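Long-range contacts in uncharacterized protein VPA0106 (Vibrio parahaemolyticus, PDB 3U07), which is of unknown function but carries a probable signal for export and joins a DUF1254 region to a DUF1214 region in one chain: residues A123-R127 with P311-S315; M277-R281 with I421-E425; A280-G285 with G308-I312; K327-S331 with V403-Y409; P342-W348 with R413-D418. The protein carries 2 engineered substitutions. All blocks are in the same frame, centred on the assembly; numbering follows the deposited sequence.

Interaction 1: residues A123-R127 with P311-S315; sequences AFSSR and PIEAS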
# COMPACT_ATOMS: atom_id res chain seq x y z
N ALA A 123 -10.38 4.46 -0.25
CA ALA A 123 -10.13 3.50 0.82
C ALA A 123 -11.47 3.22 1.49
O ALA A 123 -11.78 3.78 2.54
CB ALA A 123 -9.15 4.07 1.84
N PHE A 124 -12.28 2.38 0.85
CA PHE A 124 -13.58 2.01 1.40
C PHE A 124 -13.33 0.81 2.29
O PHE A 124 -12.67 -0.14 1.88
CB PHE A 124 -14.56 1.63 0.28
CG PHE A 124 -14.85 2.76 -0.67
CD1 PHE A 124 -15.55 3.88 -0.24
CD2 PHE A 124 -14.42 2.70 -1.99
CE1 PHE A 124 -15.81 4.94 -1.11
CE2 PHE A 124 -14.67 3.74 -2.88
CZ PHE A 124 -15.37 4.87 -2.44
N SER A 125 -13.84 0.85 3.52
CA SER A 125 -13.61 -0.28 4.41
C SER A 125 -14.51 -0.32 5.63
O SER A 125 -15.25 0.63 5.94
CB SER A 125 -12.16 -0.29 4.89
OG SER A 125 -12.02 0.42 6.10
N SER A 126 -14.44 -1.46 6.32
CA SER A 126 -15.19 -1.72 7.53
C SER A 126 -14.92 -0.65 8.59
O SER A 126 -15.79 -0.32 9.39
CB SER A 126 -14.78 -3.09 8.09
OG SER A 126 -13.37 -3.17 8.24
N ARG A 127 -13.71 -0.11 8.58
CA ARG A 127 -13.33 0.91 9.55
C ARG A 127 -14.29 2.09 9.52
O ARG A 127 -14.62 2.67 10.55
CB ARG A 127 -11.91 1.42 9.25
CG ARG A 127 -11.40 2.42 10.27
CD ARG A 127 -10.01 2.94 9.91
NE ARG A 127 -10.04 3.95 8.86
CZ ARG A 127 -10.31 5.24 9.07
NH1 ARG A 127 -10.57 5.68 10.29
NH2 ARG A 127 -10.33 6.09 8.04
N PRO A 311 -1.52 5.78 6.82
CA PRO A 311 -1.48 5.31 8.21
C PRO A 311 -2.78 5.20 9.00
O PRO A 311 -2.86 4.39 9.92
CB PRO A 311 -0.46 6.25 8.86
CG PRO A 311 -0.57 7.49 8.04
CD PRO A 311 -0.64 6.95 6.64
N ILE A 312 -3.79 5.99 8.66
CA ILE A 312 -5.06 5.94 9.38
C ILE A 312 -5.79 4.62 9.13
O ILE A 312 -6.61 4.20 9.93
CB ILE A 312 -5.99 7.13 8.99
CG1 ILE A 312 -7.21 7.17 9.92
CG2 ILE A 312 -6.43 7.00 7.54
CD1 ILE A 312 -8.06 8.42 9.75
N GLU A 313 -5.47 3.97 8.02
CA GLU A 313 -6.10 2.69 7.69
C GLU A 313 -5.23 1.56 8.23
O GLU A 313 -5.73 0.55 8.72
CB GLU A 313 -6.23 2.52 6.17
CG GLU A 313 -6.99 3.62 5.45
CD GLU A 313 -8.43 3.75 5.93
OE1 GLU A 313 -8.97 2.78 6.49
OE2 GLU A 313 -9.02 4.83 5.73
N ALA A 314 -3.92 1.74 8.12
CA ALA A 314 -2.97 0.74 8.59
C ALA A 314 -1.60 1.35 8.86
O ALA A 314 -1.03 2.04 8.01
CB ALA A 314 -2.84 -0.38 7.57
N SER A 315 -1.08 1.12 10.06
CA SER A 315 0.24 1.60 10.43
C SER A 315 1.02 0.37 10.86
O SER A 315 0.44 -0.69 11.09
CB SER A 315 0.15 2.59 11.59
OG SER A 315 -0.37 3.84 11.16
O HOH W 1 -11.81 3.95 5.22
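Glu313 OE2 has two donors, Arg127 NH2 at 2.9 Å and water 1. The same water donates to Ala123 O at 2.7 Å, so a single solvent molecule ties the carboxylate to the backbone of strand 120-125. The other carboxylate oxygen, Glu313 OE1, takes Arg127 NE at 2.9 Å, which makes the salt bridge a side-on, two-nitrogen grip with one oxygen to each nitrogen. Both oxygens lie near the guanidinium plane, yet the two groups are turned 60° apart, and the nitrogens meet the oxygens from above the carboxylate plane. A bend at chi3 (78°) of Arg127, after an extended start, turns its guanidinium to this meeting, while Glu313 folds at chi2 (-61°) to reach it. Over one face of the guanidinium lies Ile312, with CG1 3.7 Å from Arg127 CZ, covering part of the charged group with hydrocarbon. Ser125 OG accepts from Arg127 N at 3.0 Å, an N-cap bond that fixes the helix start. Glu313 is buried, and the arginine and the water probably offset much of the cost of its charge. The contact thus joins the edge strand 120-125 and helix 126-129, in the DUF1254 range, to the loop between helix 295-305 and strand 315-319, with Ile110 of strand 109-115 against Glu313 and Gln422 of helix 419-423 against Ile312.

Interaction 2: residues M277-R281 with I421-E425; sequences MTDAR and IQSGE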
# COMPACT_ATOMS: atom_id res chain seq x y z
N MSE A 277 13.18 9.70 7.86
CA MSE A 277 11.71 9.78 7.83
C MSE A 277 11.04 8.98 8.95
O MSE A 277 11.22 7.77 9.04
CB MSE A 277 11.19 9.30 6.48
CG MSE A 277 10.24 10.28 5.85
SE MSE A 277 11.16 11.62 4.83
CE MSE A 277 11.99 12.69 6.20
N THR A 278 10.23 9.66 9.76
CA THR A 278 9.56 9.01 10.88
C THR A 278 8.03 9.11 10.90
O THR A 278 7.36 8.27 11.50
CB THR A 278 10.08 9.55 12.22
OG1 THR A 278 9.64 10.90 12.39
CG2 THR A 278 11.60 9.52 12.26
N ASP A 279 7.48 10.14 10.25
CA ASP A 279 6.03 10.34 10.23
C ASP A 279 5.35 9.83 8.96
O ASP A 279 5.34 10.51 7.93
CB ASP A 279 5.72 11.83 10.40
CG ASP A 279 4.25 12.09 10.64
OD1 ASP A 279 3.43 11.23 10.23
OD2 ASP A 279 3.92 13.14 11.22
N ALA A 280 4.76 8.63 9.04
CA ALA A 280 4.11 8.02 7.89
C ALA A 280 3.05 8.89 7.21
O ALA A 280 2.80 8.76 6.01
CB ALA A 280 3.49 6.68 8.30
N ARG A 281 2.41 9.77 7.98
CA ARG A 281 1.38 10.64 7.43
C ARG A 281 1.90 11.60 6.36
O ARG A 281 1.14 12.17 5.59
CB ARG A 281 0.71 11.43 8.56
CG ARG A 281 0.08 10.56 9.64
CD ARG A 281 -0.41 11.43 10.78
NE ARG A 281 0.67 12.24 11.34
CZ ARG A 281 0.49 13.20 12.25
NH1 ARG A 281 -0.72 13.46 12.70
NH2 ARG A 281 1.53 13.89 12.71
N ILE A 421 0.18 6.79 16.91
CA ILE A 421 0.68 5.63 16.19
C ILE A 421 0.99 6.03 14.74
O ILE A 421 2.02 5.65 14.18
CB ILE A 421 -0.34 4.48 16.20
CG1 ILE A 421 -0.43 3.87 17.60
CG2 ILE A 421 0.04 3.43 15.16
CD1 ILE A 421 -1.56 2.86 17.79
N GLN A 422 0.08 6.80 14.15
CA GLN A 422 0.22 7.26 12.76
C GLN A 422 1.46 8.12 12.51
O GLN A 422 2.13 7.97 11.49
CB GLN A 422 -0.99 8.09 12.35
CG GLN A 422 -2.30 7.33 12.19
CD GLN A 422 -3.46 8.27 11.93
OE1 GLN A 422 -3.37 9.16 11.09
NE2 GLN A 422 -4.55 8.07 12.66
N SER A 423 1.74 9.01 13.45
CA SER A 423 2.86 9.94 13.32
C SER A 423 4.24 9.36 13.59
O SER A 423 5.25 9.98 13.26
CB SER A 423 2.65 11.13 14.26
OG SER A 423 2.76 10.71 15.61
N GLY A 424 4.29 8.19 14.21
CA GLY A 424 5.57 7.59 14.53
C GLY A 424 5.94 7.81 15.98
O GLY A 424 6.93 7.27 16.47
N GLU A 425 5.13 8.60 16.69
CA GLU A 425 5.40 8.88 18.10
C GLU A 425 5.35 7.59 18.92
O GLU A 425 6.33 7.23 19.57
CB GLU A 425 4.37 9.89 18.64
CG GLU A 425 4.64 10.38 20.05
CD GLU A 425 3.68 11.48 20.48
OE1 GLU A 425 2.46 11.33 20.25
OE2 GLU A 425 4.14 12.49 21.04
O HOH W 2 7.59 11.19 13.92
O HOH W 3 -3.20 11.81 12.23
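Bent at chi3 (-57°), Arg281 lays its guanidinium against the end of helix 419-423, with Ser423 CB over one face, 3.4 Å from Arg281 NH2, and Gln422 CB touching Arg281 CD. Asp279, its CG turned anti to the backbone nitrogen (chi1 -170°), presents its carboxylate to that guanidinium. Arg281 NE bonds to Asp279 OD1 at 3.1 Å on its syn lone pair, and Arg281 NH2 bonds to Asp279 OD2 at 2.9 Å, a side-on pair almost in the guanidinium plane. Asp279 OD1 also accepts from Arg281 N at 2.9 Å, closing an Asx turn. Backbone meets backbone beside the ion pair, where Asp279 CA makes a C-H...O contact with Ser423 O at 3.1 Å. Gly424, with positive phi, leaves the helix here, and its CA approaches Thr278 O. Two waters bridge the segments, water 2 between Thr278 OG1 and Ser423 O and water 3 between Arg281 NH1 and Gln422 OE1, while Gln422 NE2 bonds to Ala417 O. Direct hydrogen bonds between the segments are absent, so this surface contact rests on van der Waals packing, C-H...O contacts and bridging water, with the charges paired within one loop.

Interaction 3: residues A280-G285 with G308-I312; sequences ARTLLG and GLPPI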
# COMPACT_ATOMS: atom_id res chain seq x y z
N ALA A 280 4.76 8.63 9.04
CA ALA A 280 4.11 8.02 7.89
C ALA A 280 3.05 8.89 7.21
O ALA A 280 2.80 8.76 6.01
CB ALA A 280 3.49 6.68 8.30
N ARG A 281 2.41 9.77 7.98
CA ARG A 281 1.38 10.64 7.43
C ARG A 281 1.90 11.60 6.36
O ARG A 281 1.14 12.17 5.59
CB ARG A 281 0.71 11.43 8.56
CG ARG A 281 0.08 10.56 9.64
CD ARG A 281 -0.41 11.43 10.78
NE ARG A 281 0.67 12.24 11.34
CZ ARG A 281 0.49 13.20 12.25
NH1 ARG A 281 -0.72 13.46 12.70
NH2 ARG A 281 1.53 13.89 12.71
N THR A 282 3.22 11.78 6.32
CA THR A 282 3.82 12.67 5.34
C THR A 282 4.29 11.89 4.13
O THR A 282 4.68 12.48 3.13
CB THR A 282 5.05 13.40 5.91
OG1 THR A 282 6.08 12.45 6.17
CG2 THR A 282 4.70 14.14 7.20
N LEU A 283 4.23 10.56 4.22
CA LEU A 283 4.70 9.68 3.16
C LEU A 283 3.64 8.97 2.33
O LEU A 283 3.85 8.69 1.15
CB LEU A 283 5.60 8.60 3.76
CG LEU A 283 6.74 9.08 4.66
CD1 LEU A 283 7.40 7.87 5.31
CD2 LEU A 283 7.74 9.87 3.84
N LEU A 284 2.53 8.65 2.98
CA LEU A 284 1.45 7.93 2.32
C LEU A 284 0.14 8.66 2.56
O LEU A 284 -0.23 8.91 3.71
CB LEU A 284 1.37 6.50 2.87
CG LEU A 284 2.65 5.67 2.72
CD1 LEU A 284 2.52 4.36 3.49
CD2 LEU A 284 2.92 5.39 1.24
N GLY A 285 -0.55 9.01 1.49
CA GLY A 285 -1.80 9.73 1.64
C GLY A 285 -2.55 9.97 0.35
O GLY A 285 -2.33 9.28 -0.66
N GLY A 308 1.75 1.54 -0.22
CA GLY A 308 1.30 1.43 1.15
C GLY A 308 0.04 2.23 1.46
O GLY A 308 -0.22 3.28 0.88
N LEU A 309 -0.74 1.70 2.40
CA LEU A 309 -1.98 2.34 2.84
C LEU A 309 -1.67 3.56 3.70
O LEU A 309 -0.63 3.63 4.35
CB LEU A 309 -2.79 1.37 3.71
CG LEU A 309 -3.72 0.34 3.06
CD1 LEU A 309 -4.11 -0.70 4.09
CD2 LEU A 309 -4.96 1.04 2.51
N PRO A 310 -2.56 4.56 3.67
CA PRO A 310 -2.34 5.76 4.49
C PRO A 310 -2.35 5.22 5.93
O PRO A 310 -3.11 4.31 6.25
CB PRO A 310 -3.56 6.62 4.18
CG PRO A 310 -3.84 6.26 2.73
CD PRO A 310 -3.69 4.76 2.75
N PRO A 311 -1.52 5.78 6.82
CA PRO A 311 -1.48 5.31 8.21
C PRO A 311 -2.78 5.20 9.00
O PRO A 311 -2.86 4.39 9.92
CB PRO A 311 -0.46 6.25 8.86
CG PRO A 311 -0.57 7.49 8.04
CD PRO A 311 -0.64 6.95 6.64
N ILE A 312 -3.79 5.99 8.66
CA ILE A 312 -5.06 5.94 9.38
C ILE A 312 -5.79 4.62 9.13
O ILE A 312 -6.61 4.20 9.93
CB ILE A 312 -5.99 7.13 8.99
CG1 ILE A 312 -7.21 7.17 9.92
CG2 ILE A 312 -6.43 7.00 7.54
CD1 ILE A 312 -8.06 8.42 9.75
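The ring of Pro311 meets loop 280-285 through CB, CG and CD, a different ring atom for each neighbour: CG touches Arg281 CG at 3.5 Å, CB meets Ala280 CB at 4.0 Å, and CD lies 3.5 Å from Leu284 O. The ring of Pro310 contributes less, its CG approaching Gly285 CA. The arginine crosses the Pro311 ring at about a right angle, so its aliphatic stem does the touching while the guanidinium leads away to its salt bridge with Asp279. Leu284 comes in next to the prolines: chi1 (-58°) sets CG anti to the carbonyl carbon and chi2 (172°) then turns CD1 to 3.3 Å from Leu309 O, with CD2 3.8 Å from Gly308 O. These methyls therefore lie against peptide carbonyls, and Gly308, without a side chain, lets Leu284 CD1 come close to its backbone. The loop is held in shape from within, since Ala280 O accepts from both Leu283 N and Leu284 N, the latter at 3.0 Å. No hydrogen bond crosses between the segments. Gly285 pairs through its backbone with Thr120. This is plain packing of two irregular loops, a proline-rich one leading into strand 315-319 and one leading into helix 287-290, with Leu283 on helix 295-305 on one hand and Leu309, which points away from the contact, on Ile110 and His112 of strand 109-115 on the other.

Interaction 4: residues K327-S331 with V403-Y409; sequences KLDGS and VPEKPFY
Backbone hydrogen bonds link the two segments: Phe408 N donates to Leu328 O at 3.1 Å and Gly330 N to Lys406 O at 3.2 Å, framing a single bridge of Asp329 with Pro407. Leu328 O also accepts from Lys327 NZ, on a lone pair in the carbonyl plane; the ammonium forms a salt bridge with Asp320 besides. C-H...O contacts run in the same strip, the closest between Gly330 CA and Pro404 O at 2.9 Å. Apolar packing centres on the Phe408 ring, brought against Leu328 CB by a chi1 (67°) that sets CG between backbone nitrogen and carbonyl carbon. Leu328 CB lies over the middle of one face, 3.7 Å from the centroid, as a CH-pi contact; Val403 CG2 covers the opposite face, and Gly330 N is at the edge. Within the turn, Asp329 OD1 takes Ser331 N at 3.0 Å, an Asx turn, and Ser331 OG from the same face of the carboxylate. Beside the ring, Gly330 N is thus satisfied by Lys406 O and Asp329 N by Tyr335 OH, while the two bonds to Asp329 OD1 would probably steady its charge close to Lys406 O.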
# COMPACT_ATOMS: atom_id res chain seq x y z
N LYS A 327 20.35 -8.96 18.77
CA LYS A 327 19.50 -9.38 17.67
C LYS A 327 18.52 -10.45 18.15
O LYS A 327 18.91 -11.36 18.88
CB LYS A 327 20.36 -9.97 16.54
CG LYS A 327 19.56 -10.46 15.35
CD LYS A 327 19.06 -9.30 14.52
CE LYS A 327 18.03 -9.77 13.51
NZ LYS A 327 16.79 -10.24 14.19
N LEU A 328 17.26 -10.33 17.76
CA LEU A 328 16.25 -11.31 18.14
C LEU A 328 16.65 -12.62 17.46
O LEU A 328 16.88 -12.65 16.25
CB LEU A 328 14.87 -10.88 17.64
CG LEU A 328 14.30 -9.64 18.31
CD1 LEU A 328 13.03 -9.20 17.59
CD2 LEU A 328 14.03 -9.94 19.79
N ASP A 329 16.71 -13.70 18.24
CA ASP A 329 17.13 -15.00 17.71
C ASP A 329 16.58 -16.11 18.61
O ASP A 329 17.02 -16.29 19.74
CB ASP A 329 18.66 -15.06 17.70
CG ASP A 329 19.20 -16.24 16.93
OD1 ASP A 329 18.55 -17.30 16.91
OD2 ASP A 329 20.31 -16.11 16.36
N GLY A 330 15.62 -16.87 18.09
CA GLY A 330 15.01 -17.93 18.87
C GLY A 330 15.90 -19.09 19.29
O GLY A 330 15.52 -19.88 20.14
N SER A 331 17.09 -19.20 18.70
CA SER A 331 17.99 -20.29 19.06
C SER A 331 18.80 -19.94 20.31
O SER A 331 19.45 -20.79 20.90
CB SER A 331 18.95 -20.60 17.91
OG SER A 331 19.81 -19.50 17.64
N VAL A 403 8.49 -18.93 17.80
CA VAL A 403 9.56 -18.14 17.22
C VAL A 403 10.57 -19.17 16.72
O VAL A 403 10.80 -20.19 17.37
CB VAL A 403 10.13 -17.17 18.29
CG1 VAL A 403 11.64 -17.23 18.33
CG2 VAL A 403 9.64 -15.76 17.98
N PRO A 404 11.18 -18.94 15.55
CA PRO A 404 12.16 -19.87 14.98
C PRO A 404 13.53 -19.93 15.64
O PRO A 404 13.94 -19.02 16.35
CB PRO A 404 12.25 -19.41 13.53
CG PRO A 404 12.17 -17.93 13.68
CD PRO A 404 11.04 -17.74 14.69
N GLU A 405 14.23 -21.04 15.38
CA GLU A 405 15.58 -21.28 15.90
C GLU A 405 16.60 -20.51 15.07
O GLU A 405 17.63 -21.06 14.68
CB GLU A 405 15.91 -22.77 15.85
CG GLU A 405 14.98 -23.66 16.65
CD GLU A 405 15.58 -24.11 17.96
OE1 GLU A 405 15.92 -23.25 18.79
OE2 GLU A 405 15.72 -25.34 18.15
N LYS A 406 16.32 -19.25 14.79
CA LYS A 406 17.20 -18.41 13.99
C LYS A 406 16.85 -16.94 14.20
O LYS A 406 15.89 -16.62 14.89
CB LYS A 406 17.06 -18.76 12.51
CG LYS A 406 15.62 -18.76 12.01
CD LYS A 406 15.56 -18.69 10.49
CE LYS A 406 14.12 -18.80 9.98
NZ LYS A 406 14.05 -18.70 8.50
N PRO A 407 17.63 -16.03 13.61
CA PRO A 407 17.31 -14.61 13.79
C PRO A 407 15.92 -14.34 13.20
O PRO A 407 15.58 -14.85 12.13
CB PRO A 407 18.42 -13.90 13.01
CG PRO A 407 19.59 -14.83 13.21
CD PRO A 407 18.95 -16.18 12.97
N PHE A 408 15.12 -13.55 13.90
CA PHE A 408 13.78 -13.23 13.45
C PHE A 408 13.46 -11.78 13.78
O PHE A 408 14.19 -11.13 14.53
CB PHE A 408 12.76 -14.14 14.13
CG PHE A 408 12.63 -13.91 15.63
CD1 PHE A 408 11.71 -12.99 16.13
CD2 PHE A 408 13.44 -14.61 16.53
CE1 PHE A 408 11.59 -12.78 17.51
CE2 PHE A 408 13.33 -14.40 17.90
CZ PHE A 408 12.41 -13.49 18.39
N TYR A 409 12.38 -11.27 13.20
CA TYR A 409 11.94 -9.93 13.51
C TYR A 409 10.43 -9.99 13.66
O TYR A 409 9.78 -10.92 13.17
CB TYR A 409 12.34 -8.91 12.44
CG TYR A 409 11.84 -9.19 11.04
CD1 TYR A 409 12.54 -10.04 10.19
CD2 TYR A 409 10.70 -8.55 10.55
CE1 TYR A 409 12.12 -10.26 8.88
CE2 TYR A 409 10.27 -8.76 9.24
CZ TYR A 409 10.98 -9.61 8.41
OH TYR A 409 10.57 -9.83 7.12

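Interaction 5: residues P342-W348 with R413-D418; sequences PNVSEFW and RFYGAD
Tyr415 O receives two successive backbone nitrogens, Glu346 N at 3.0 Å and Phe347 N in a weak bond at 3.4 Å, the mark of a classic beta bulge. It interrupts the antiparallel pairing of strands 347-354 and 408-417 and shifts the register by one between Val344 and Phe347, where both segments turn a corner. On the strand side of the bulge Tyr415 N returns a bond to Phe347 O at 3.0 Å, almost along the C=O axis; on the other side Ser345 N donates to Gly416 O at 2.8 Å. Gly416, with positive phi and no side chain, lets Ser345 OG come to 3.4 Å from its CA. Next to the bulge Phe347 and Tyr415 form an offset stack, planes 16° apart and centroids 4.1 Å apart, in which Phe347 CZ lies over the Tyr415 face. The Phe347 ring gets there because chi1 (75°) sets CG between its backbone nitrogen and carbonyl carbon. Tyr108 meets both rings, edge-to-face with Phe347, and Tyr415 OH bonds to Asp81, so the stack faces two residues of the DUF1254 range. The other surface of the sheet carries Val344, Phe414, Ala417 and Trp348. Here Val344 CG1 and Pro342 CB meet the edge of the Phe414 ring, and Pro342 CD rests over the Trp348 rings. At the far end Asp418, the N-cap of helix 419-423, is met by Asn343 from above its carboxylate plane, Asn343 ND2 standing 3.2 Å from Asp418 OD2, while water 4 spans Asn343 ND2 and Asp418 OD1.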
# COMPACT_ATOMS: atom_id res chain seq x y z
N PRO A 342 -2.89 -1.24 22.17
CA PRO A 342 -2.55 -0.08 21.34
C PRO A 342 -3.86 0.65 21.05
O PRO A 342 -4.92 0.02 21.00
CB PRO A 342 -1.97 -0.72 20.08
CG PRO A 342 -1.44 -2.04 20.56
CD PRO A 342 -2.54 -2.49 21.48
N ASN A 343 -3.82 1.96 20.85
CA ASN A 343 -5.06 2.69 20.55
C ASN A 343 -5.49 2.53 19.09
O ASN A 343 -5.17 3.36 18.24
CB ASN A 343 -4.91 4.18 20.88
CG ASN A 343 -4.70 4.44 22.36
OD1 ASN A 343 -5.31 3.79 23.21
ND2 ASN A 343 -3.84 5.40 22.67
N VAL A 344 -6.21 1.45 18.80
CA VAL A 344 -6.70 1.20 17.44
C VAL A 344 -8.22 0.99 17.48
O VAL A 344 -8.75 0.44 18.44
CB VAL A 344 -6.06 -0.04 16.79
CG1 VAL A 344 -4.55 0.10 16.79
CG2 VAL A 344 -6.50 -1.29 17.52
N SER A 345 -8.90 1.43 16.43
CA SER A 345 -10.35 1.29 16.39
C SER A 345 -10.77 -0.07 15.88
O SER A 345 -11.84 -0.57 16.24
CB SER A 345 -10.97 2.37 15.48
OG SER A 345 -10.69 2.11 14.11
N GLU A 346 -9.93 -0.69 15.06
CA GLU A 346 -10.28 -1.99 14.51
C GLU A 346 -9.60 -3.16 15.19
O GLU A 346 -10.24 -3.93 15.91
CB GLU A 346 -9.97 -2.00 13.00
CG GLU A 346 -10.57 -0.82 12.26
CD GLU A 346 -12.02 -0.58 12.64
OE1 GLU A 346 -12.86 -1.47 12.39
OE2 GLU A 346 -12.32 0.50 13.19
N PHE A 347 -8.30 -3.33 14.96
CA PHE A 347 -7.57 -4.43 15.60
C PHE A 347 -6.08 -4.30 15.38
O PHE A 347 -5.63 -3.44 14.62
CB PHE A 347 -8.06 -5.78 15.05
CG PHE A 347 -7.58 -6.10 13.65
CD1 PHE A 347 -6.45 -6.89 13.45
CD2 PHE A 347 -8.28 -5.64 12.53
CE1 PHE A 347 -6.03 -7.23 12.16
CE2 PHE A 347 -7.86 -5.97 11.24
CZ PHE A 347 -6.74 -6.77 11.05
N TRP A 348 -5.30 -5.14 16.06
CA TRP A 348 -3.86 -5.11 15.90
C TRP A 348 -3.29 -6.52 15.94
O TRP A 348 -3.99 -7.48 16.29
CB TRP A 348 -3.21 -4.25 16.99
CG TRP A 348 -3.56 -4.64 18.38
CD1 TRP A 348 -4.55 -4.10 19.15
CD2 TRP A 348 -2.93 -5.65 19.18
NE1 TRP A 348 -4.58 -4.71 20.39
CE2 TRP A 348 -3.59 -5.67 20.43
CE3 TRP A 348 -1.87 -6.54 18.96
CZ2 TRP A 348 -3.23 -6.54 21.46
CZ3 TRP A 348 -1.51 -7.41 19.98
CH2 TRP A 348 -2.19 -7.40 21.22
N ARG A 413 1.12 -4.63 13.48
CA ARG A 413 0.24 -3.90 12.58
C ARG A 413 -0.93 -3.27 13.34
O ARG A 413 -1.49 -3.88 14.25
CB ARG A 413 -0.25 -4.82 11.47
CG ARG A 413 0.87 -5.28 10.53
CD ARG A 413 0.35 -6.12 9.38
NE ARG A 413 1.39 -6.34 8.37
CZ ARG A 413 2.23 -7.37 8.37
NH1 ARG A 413 2.17 -8.29 9.32
NH2 ARG A 413 3.14 -7.47 7.41
N PHE A 414 -1.27 -2.05 12.96
CA PHE A 414 -2.36 -1.33 13.61
C PHE A 414 -3.38 -0.87 12.57
O PHE A 414 -3.05 -0.15 11.62
CB PHE A 414 -1.82 -0.10 14.35
CG PHE A 414 -0.60 -0.39 15.20
CD1 PHE A 414 0.66 -0.52 14.61
CD2 PHE A 414 -0.71 -0.51 16.59
CE1 PHE A 414 1.79 -0.76 15.39
CE2 PHE A 414 0.42 -0.75 17.38
CZ PHE A 414 1.67 -0.88 16.78
N TYR A 415 -4.63 -1.29 12.75
CA TYR A 415 -5.71 -0.94 11.84
C TYR A 415 -6.66 0.01 12.55
O TYR A 415 -7.33 -0.38 13.51
CB TYR A 415 -6.44 -2.21 11.42
CG TYR A 415 -5.54 -3.20 10.72
CD1 TYR A 415 -5.37 -3.16 9.33
CD2 TYR A 415 -4.82 -4.15 11.44
CE1 TYR A 415 -4.51 -4.04 8.68
CE2 TYR A 415 -3.95 -5.03 10.80
CZ TYR A 415 -3.80 -4.97 9.43
OH TYR A 415 -2.94 -5.84 8.80
N GLY A 416 -6.72 1.25 12.08
CA GLY A 416 -7.58 2.24 12.70
C GLY A 416 -6.85 2.89 13.86
O GLY A 416 -7.46 3.24 14.88
N ALA A 417 -5.54 3.05 13.71
CA ALA A 417 -4.68 3.64 14.73
C ALA A 417 -4.94 5.12 14.96
O ALA A 417 -5.40 5.82 14.06
CB ALA A 417 -3.23 3.43 14.35
N ASP A 418 -4.63 5.59 16.17
CA ASP A 418 -4.81 7.00 16.51
C ASP A 418 -3.62 7.81 16.00
O ASP A 418 -2.70 7.25 15.40
CB ASP A 418 -5.01 7.18 18.03
CG ASP A 418 -3.74 6.94 18.84
OD1 ASP A 418 -2.72 6.46 18.30
OD2 ASP A 418 -3.77 7.23 20.06
O HOH W 4 -1.21 5.79 20.73

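How the interactions relate
Interactions 1, 2, 3 and 5 form one connected region, while interaction 4 stands apart, its centre about 26 Å from that of interaction 5. Interactions 2 and 3 start from the same stretch, sharing Ala280 and Arg281; interactions 1 and 3 share Pro311 and Ile312. Interaction 5 lies about 9 Å from interaction 1, centre to centre, and Arg127 packs on Glu346 between them. Strand 408-417 carries segments of interactions 4 and 5 and runs on into helix 419-423 of interaction 2. Along the chain, interactions 1 and 3 close before 4 and 5 open; those two cross, and interaction 2 spans both. Interaction 1 thus joins the DUF1254 and DUF1214 ranges directly, whereas 4 and 5 hold together the DUF1214 part.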